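Local structure of probable transcriptional regulator, AsnC family (Thermus thermophilus, 2DJW) at residues 8-12 / 13-17; 54-58 / 59-63. The protein is a stand-alone RAM-domain protein of the Lrp/AsnC family whose precise role is not established, though the family is generally linked to sequence-specific DNA binding. All coordinates share one frame; numbering follows the deposited sequence.

Contact 1: residues 8-12 / 13-17; sequences IRPRG and NRVQA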
loop_
_atom_site.group_PDB
_atom_site.type_symbol
_atom_site.label_atom_id
_atom_site.label_comp_id
_atom_site.label_asym_id
_atom_site.label_seq_id
_atom_site.Cartn_x
_atom_site.Cartn_y
_atom_site.Cartn_z
ATOM N N ILE A 8 -17.009 1.906 -6.674
ATOM C CA ILE A 8 -16.891 3.293 -7.157
ATOM C C ILE A 8 -16.431 4.234 -6.035
ATOM O O ILE A 8 -17.102 4.355 -5.002
ATOM C CB ILE A 8 -18.225 3.791 -7.755
ATOM C CG1 ILE A 8 -18.851 2.743 -8.672
ATOM C CG2 ILE A 8 -18.083 5.120 -8.486
ATOM C CD1 ILE A 8 -20.145 2.178 -8.100
ATOM N N ARG A 9 -15.268 4.853 -6.227
ATOM C CA ARG A 9 -14.821 5.951 -5.377
ATOM C C ARG A 9 -15.104 7.299 -6.065
ATOM O O ARG A 9 -14.413 7.684 -7.027
ATOM C CB ARG A 9 -13.327 5.834 -5.047
ATOM C CG ARG A 9 -12.710 7.115 -4.437
ATOM C CD ARG A 9 -11.255 6.924 -4.092
ATOM N NE ARG A 9 -11.098 5.704 -3.292
ATOM C CZ ARG A 9 -10.410 4.620 -3.654
ATOM N NH1 ARG A 9 -9.739 4.579 -4.805
ATOM N NH2 ARG A 9 -10.378 3.581 -2.834
ATOM N N PRO A 10 -16.149 8.004 -5.601
ATOM C CA PRO A 10 -16.459 9.327 -6.145
ATOM C C PRO A 10 -15.742 10.441 -5.396
ATOM O O PRO A 10 -15.279 10.230 -4.258
ATOM C CB PRO A 10 -17.954 9.440 -5.888
ATOM C CG PRO A 10 -18.154 8.716 -4.598
ATOM C CD PRO A 10 -17.116 7.610 -4.555
ATOM N N ARG A 11 -15.666 11.617 -6.027
ATOM C CA ARG A 11 -15.472 12.880 -5.286
ATOM C C ARG A 11 -16.551 12.929 -4.203
ATOM O O ARG A 11 -17.712 12.568 -4.458
ATOM C CB ARG A 11 -15.596 14.096 -6.217
ATOM C CG ARG A 11 -15.115 15.430 -5.591
ATOM C CD ARG A 11 -15.675 16.662 -6.312
ATOM N NE ARG A 11 -15.275 16.677 -7.711
ATOM C CZ ARG A 11 -16.097 16.837 -8.744
ATOM N NH1 ARG A 11 -17.398 17.037 -8.557
ATOM N NH2 ARG A 11 -15.609 16.805 -9.981
ATOM N N GLY A 12 -16.160 13.327 -2.996
ATOM C CA GLY A 12 -17.042 13.303 -1.827
ATOM C C GLY A 12 -18.371 14.037 -1.944
ATOM O O GLY A 12 -19.365 13.605 -1.352
ATOM N N ASN A 13 -18.405 15.148 -2.688
ATOM C CA ASN A 13 -19.661 15.913 -2.897
ATOM C C ASN A 13 -20.564 15.341 -4.002
ATOM O O ASN A 13 -21.743 15.746 -4.158
ATOM C CB ASN A 13 -19.378 17.406 -3.132
ATOM C CG ASN A 13 -18.869 17.699 -4.529
ATOM O OD1 ASN A 13 -18.147 16.902 -5.126
ATOM N ND2 ASN A 13 -19.245 18.858 -5.059
ATOM N N ARG A 14 -20.018 14.359 -4.724
ATOM C CA ARG A 14 -20.720 13.690 -5.812
ATOM C C ARG A 14 -21.402 12.378 -5.438
ATOM O O ARG A 14 -22.124 11.807 -6.255
ATOM C CB ARG A 14 -19.750 13.434 -6.950
ATOM C CG ARG A 14 -19.153 14.690 -7.552
ATOM C CD ARG A 14 -20.205 15.503 -8.317
ATOM N NE ARG A 14 -20.785 14.763 -9.433
ATOM C CZ ARG A 14 -21.995 14.998 -9.939
ATOM N NH1 ARG A 14 -22.763 15.967 -9.427
ATOM N NH2 ARG A 14 -22.439 14.268 -10.959
ATOM N N VAL A 15 -21.178 11.896 -4.216
ATOM C CA VAL A 15 -21.676 10.582 -3.795
ATOM C C VAL A 15 -23.140 10.317 -4.215
ATOM O O VAL A 15 -23.420 9.330 -4.913
ATOM C CB VAL A 15 -21.440 10.324 -2.247
ATOM C CG1 VAL A 15 -22.133 9.043 -1.784
ATOM C CG2 VAL A 15 -19.943 10.256 -1.921
ATOM N N GLN A 16 -24.059 11.202 -3.828
ATOM C CA GLN A 16 -25.489 10.984 -4.091
ATOM C C GLN A 16 -25.843 11.122 -5.562
ATOM O O GLN A 16 -26.508 10.265 -6.133
ATOM C CB GLN A 16 -26.345 11.906 -3.232
ATOM C CG GLN A 16 -26.320 11.536 -1.786
ATOM C CD GLN A 16 -27.042 12.523 -0.908
ATOM O OE1 GLN A 16 -28.177 12.283 -0.509
ATOM N NE2 GLN A 16 -26.363 13.609 -0.546
ATOM N N ALA A 17 -25.391 12.204 -6.172
ATOM C CA ALA A 17 -25.474 12.384 -7.616
ATOM C C ALA A 17 -25.077 11.091 -8.347
ATOM O O ALA A 17 -25.886 10.488 -9.066
ATOM C CB ALA A 17 -24.566 13.541 -8.023
#
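Arg14 N donates to Arg11 O across 2.9 Å, with an N-H...O angle of 148°. This bond closes the turn that carries the chain from the end of strand 2-10 into helix 15-22, the first strand-to-helix connection of the Lrp/AsnC ligand-binding (RAM) domain. The two arginine side chains cross, their guanidinium planes 47° apart. With CG beside its own backbone N (chi1 -62°) and the chain folding again at chi2, Arg14 brings CG and CD to the Arg11 guanidinium; Arg11 NH1 comes to 3.1 Å from Arg14 CG. The like charges stay farther apart, with 4.2 Å between Arg11 NH1 and Arg14 NE, and Glu64 serves both residues: its carboxylate makes a salt bridge with Arg11 NH2, while its backbone O accepts from Arg14 NE. Replacing Arg14 by alanine is likely to leave that Glu64 carbonyl without its NE donor and the Arg11 guanidinium without the aliphatic chain beside it. At the start of the helix, Val15 CG2 makes an apolar contact with Pro10 CG at 3.6 Å, on the side where Asp39 adjoins both Pro10 and Val15. The same methyl, Val15 CG2, lies 3.4 Å from Gly12 O.

Contact 2: residues 54-58 / 59-63; sequences DVVTQ and GILSL
Val56 O accepts from Leu61 N at 2.7 Å, the donor lying nearly along the C=O axis (174°). Ile60 N bonds to Val55 O at 2.7 Å, tilted 28° from that carbonyl plane, and only weakly to Val56 O, at 3.1 Å. Both 2.7 Å bonds link residues five apart, the mark of a wider, pi-type turn near the end of helix 52-60. Gly59 passes close by the carbonyls of Asp54 and Val55, where a side chain at this position would collide with both oxygens. Three residues on, Ser62 OG turns back to Gln58 O and donates a 2.7 Å hydrogen bond from above the carbonyl plane; its chi1 of 83° sets the hydroxyl between the backbone N and carbonyl carbon. Alongside these polar links, Val56 and Leu61 run side by side, with Val56 CG1 3.8 Å from Leu61 CD1. Ile60 CG1 rests 3.4 Å from Val55 O. Beyond Ile60, a type I turn reaches Leu63, whose N bonds to Ile60 O. At the other end, Asp54 and Glu50 bind zinc in a known structure of this protein, although no zinc is bound to this chain. Val56 and Leu61 face strand 66-77, Val55 packs on strand 40-46, and Ile60 and Leu63 meet helix 15-22, while Thr57 and Leu61 touch Val15 and Gly12 of a neighbouring subunit.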
loop_
_atom_site.group_PDB
_atom_site.type_symbol
_atom_site.label_atom_id
_atom_site.label_comp_id
_atom_site.label_asym_id
_atom_site.label_seq_id
_atom_site.Cartn_x
_atom_site.Cartn_y
_atom_site.Cartn_z
ATOM N N ASP A 54 -20.198 -1.143 -21.551
ATOM C CA ASP A 54 -21.410 -0.343 -21.452
ATOM C C ASP A 54 -21.654 0.246 -20.065
ATOM O O ASP A 54 -22.035 1.415 -19.953
ATOM C CB ASP A 54 -22.619 -1.161 -21.909
ATOM C CG ASP A 54 -22.406 -1.803 -23.274
ATOM O OD1 ASP A 54 -21.613 -1.256 -24.083
ATOM O OD2 ASP A 54 -23.018 -2.867 -23.535
ATOM N N VAL A 55 -21.438 -0.551 -19.016
ATOM C CA VAL A 55 -21.704 -0.101 -17.645
ATOM C C VAL A 55 -20.581 0.698 -17.031
ATOM O O VAL A 55 -20.838 1.711 -16.392
ATOM C CB VAL A 55 -22.295 -1.228 -16.669
ATOM C CG1 VAL A 55 -22.135 -2.602 -17.219
ATOM C CG2 VAL A 55 -21.724 -1.132 -15.257
ATOM N N VAL A 56 -19.340 0.256 -17.232
ATOM C CA VAL A 56 -18.191 0.891 -16.574
ATOM C C VAL A 56 -17.600 2.006 -17.428
ATOM O O VAL A 56 -17.601 3.159 -17.002
ATOM C CB VAL A 56 -17.076 -0.117 -16.141
ATOM C CG1 VAL A 56 -15.968 0.607 -15.390
ATOM C CG2 VAL A 56 -17.636 -1.240 -15.274
ATOM N N THR A 57 -17.100 1.673 -18.621
ATOM C CA THR A 57 -16.362 2.647 -19.437
ATOM C C THR A 57 -17.253 3.735 -20.058
ATOM O O THR A 57 -16.883 4.892 -20.074
ATOM C CB THR A 57 -15.525 1.966 -20.534
ATOM O OG1 THR A 57 -14.800 0.869 -19.974
ATOM C CG2 THR A 57 -14.529 2.952 -21.178
ATOM N N GLN A 58 -18.416 3.356 -20.572
ATOM C CA GLN A 58 -19.304 4.322 -21.215
ATOM C C GLN A 58 -20.324 4.836 -20.222
ATOM O O GLN A 58 -20.924 5.886 -20.432
ATOM C CB GLN A 58 -20.036 3.727 -22.436
ATOM C CG GLN A 58 -19.225 2.811 -23.377
ATOM C CD GLN A 58 -18.028 3.473 -24.069
ATOM O OE1 GLN A 58 -17.140 2.777 -24.572
ATOM N NE2 GLN A 58 -18.000 4.811 -24.102
ATOM N N GLY A 59 -20.517 4.091 -19.137
ATOM C CA GLY A 59 -21.636 4.319 -18.212
ATOM C C GLY A 59 -21.244 5.004 -16.921
ATOM O O GLY A 59 -21.742 6.076 -16.625
ATOM N N ILE A 60 -20.364 4.386 -16.140
ATOM C CA ILE A 60 -19.913 4.986 -14.879
ATOM C C ILE A 60 -18.798 6.001 -15.126
ATOM O O ILE A 60 -18.812 7.109 -14.563
ATOM C CB ILE A 60 -19.453 3.905 -13.819
ATOM C CG1 ILE A 60 -20.646 3.093 -13.321
ATOM C CG2 ILE A 60 -18.714 4.550 -12.652
ATOM C CD1 ILE A 60 -20.309 1.863 -12.505
ATOM N N LEU A 61 -17.824 5.623 -15.948
ATOM C CA LEU A 61 -16.599 6.432 -16.079
ATOM C C LEU A 61 -16.790 7.648 -16.992
ATOM O O LEU A 61 -15.918 8.533 -17.058
ATOM C CB LEU A 61 -15.398 5.587 -16.525
ATOM C CG LEU A 61 -14.857 4.467 -15.626
ATOM C CD1 LEU A 61 -13.857 3.622 -16.415
ATOM C CD2 LEU A 61 -14.226 4.985 -14.333
ATOM N N SER A 62 -17.935 7.692 -17.673
ATOM C CA SER A 62 -18.320 8.847 -18.476
ATOM C C SER A 62 -19.125 9.814 -17.626
ATOM O O SER A 62 -19.768 10.747 -18.152
ATOM C CB SER A 62 -19.167 8.416 -19.670
ATOM O OG SER A 62 -20.525 8.267 -19.278
ATOM N N LEU A 63 -19.132 9.573 -16.314
ATOM C CA LEU A 63 -19.857 10.452 -15.413
ATOM C C LEU A 63 -18.905 11.362 -14.704
ATOM O O LEU A 63 -17.780 10.975 -14.364
ATOM C CB LEU A 63 -20.734 9.689 -14.418
ATOM C CG LEU A 63 -21.894 8.827 -14.939
ATOM C CD1 LEU A 63 -22.655 8.251 -13.750
ATOM C CD2 LEU A 63 -22.852 9.588 -15.861
#

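In the fold
Contact 1 comes first along the chain, at the passage from strand 2-10 to helix 15-22, and contact 2 follows at the end of helix 52-60. Their centres are about 15 Å apart within one Lrp/AsnC ligand-binding domain of ferredoxin-like fold, whose four-stranded antiparallel sheet has the order 28-34, 40-46, 2-10, 66-77. The two meet directly where Ile8 CG1 lies 4.2 Å from Ile60 CD1, so strand 2-10 and helix 52-60 are packed together. A second meeting runs between subunits: Val15 of one copy packs on Thr57 of another. The same two regions therefore join sheet to helix within a chain and one chain to the next in the ten-chain assembly.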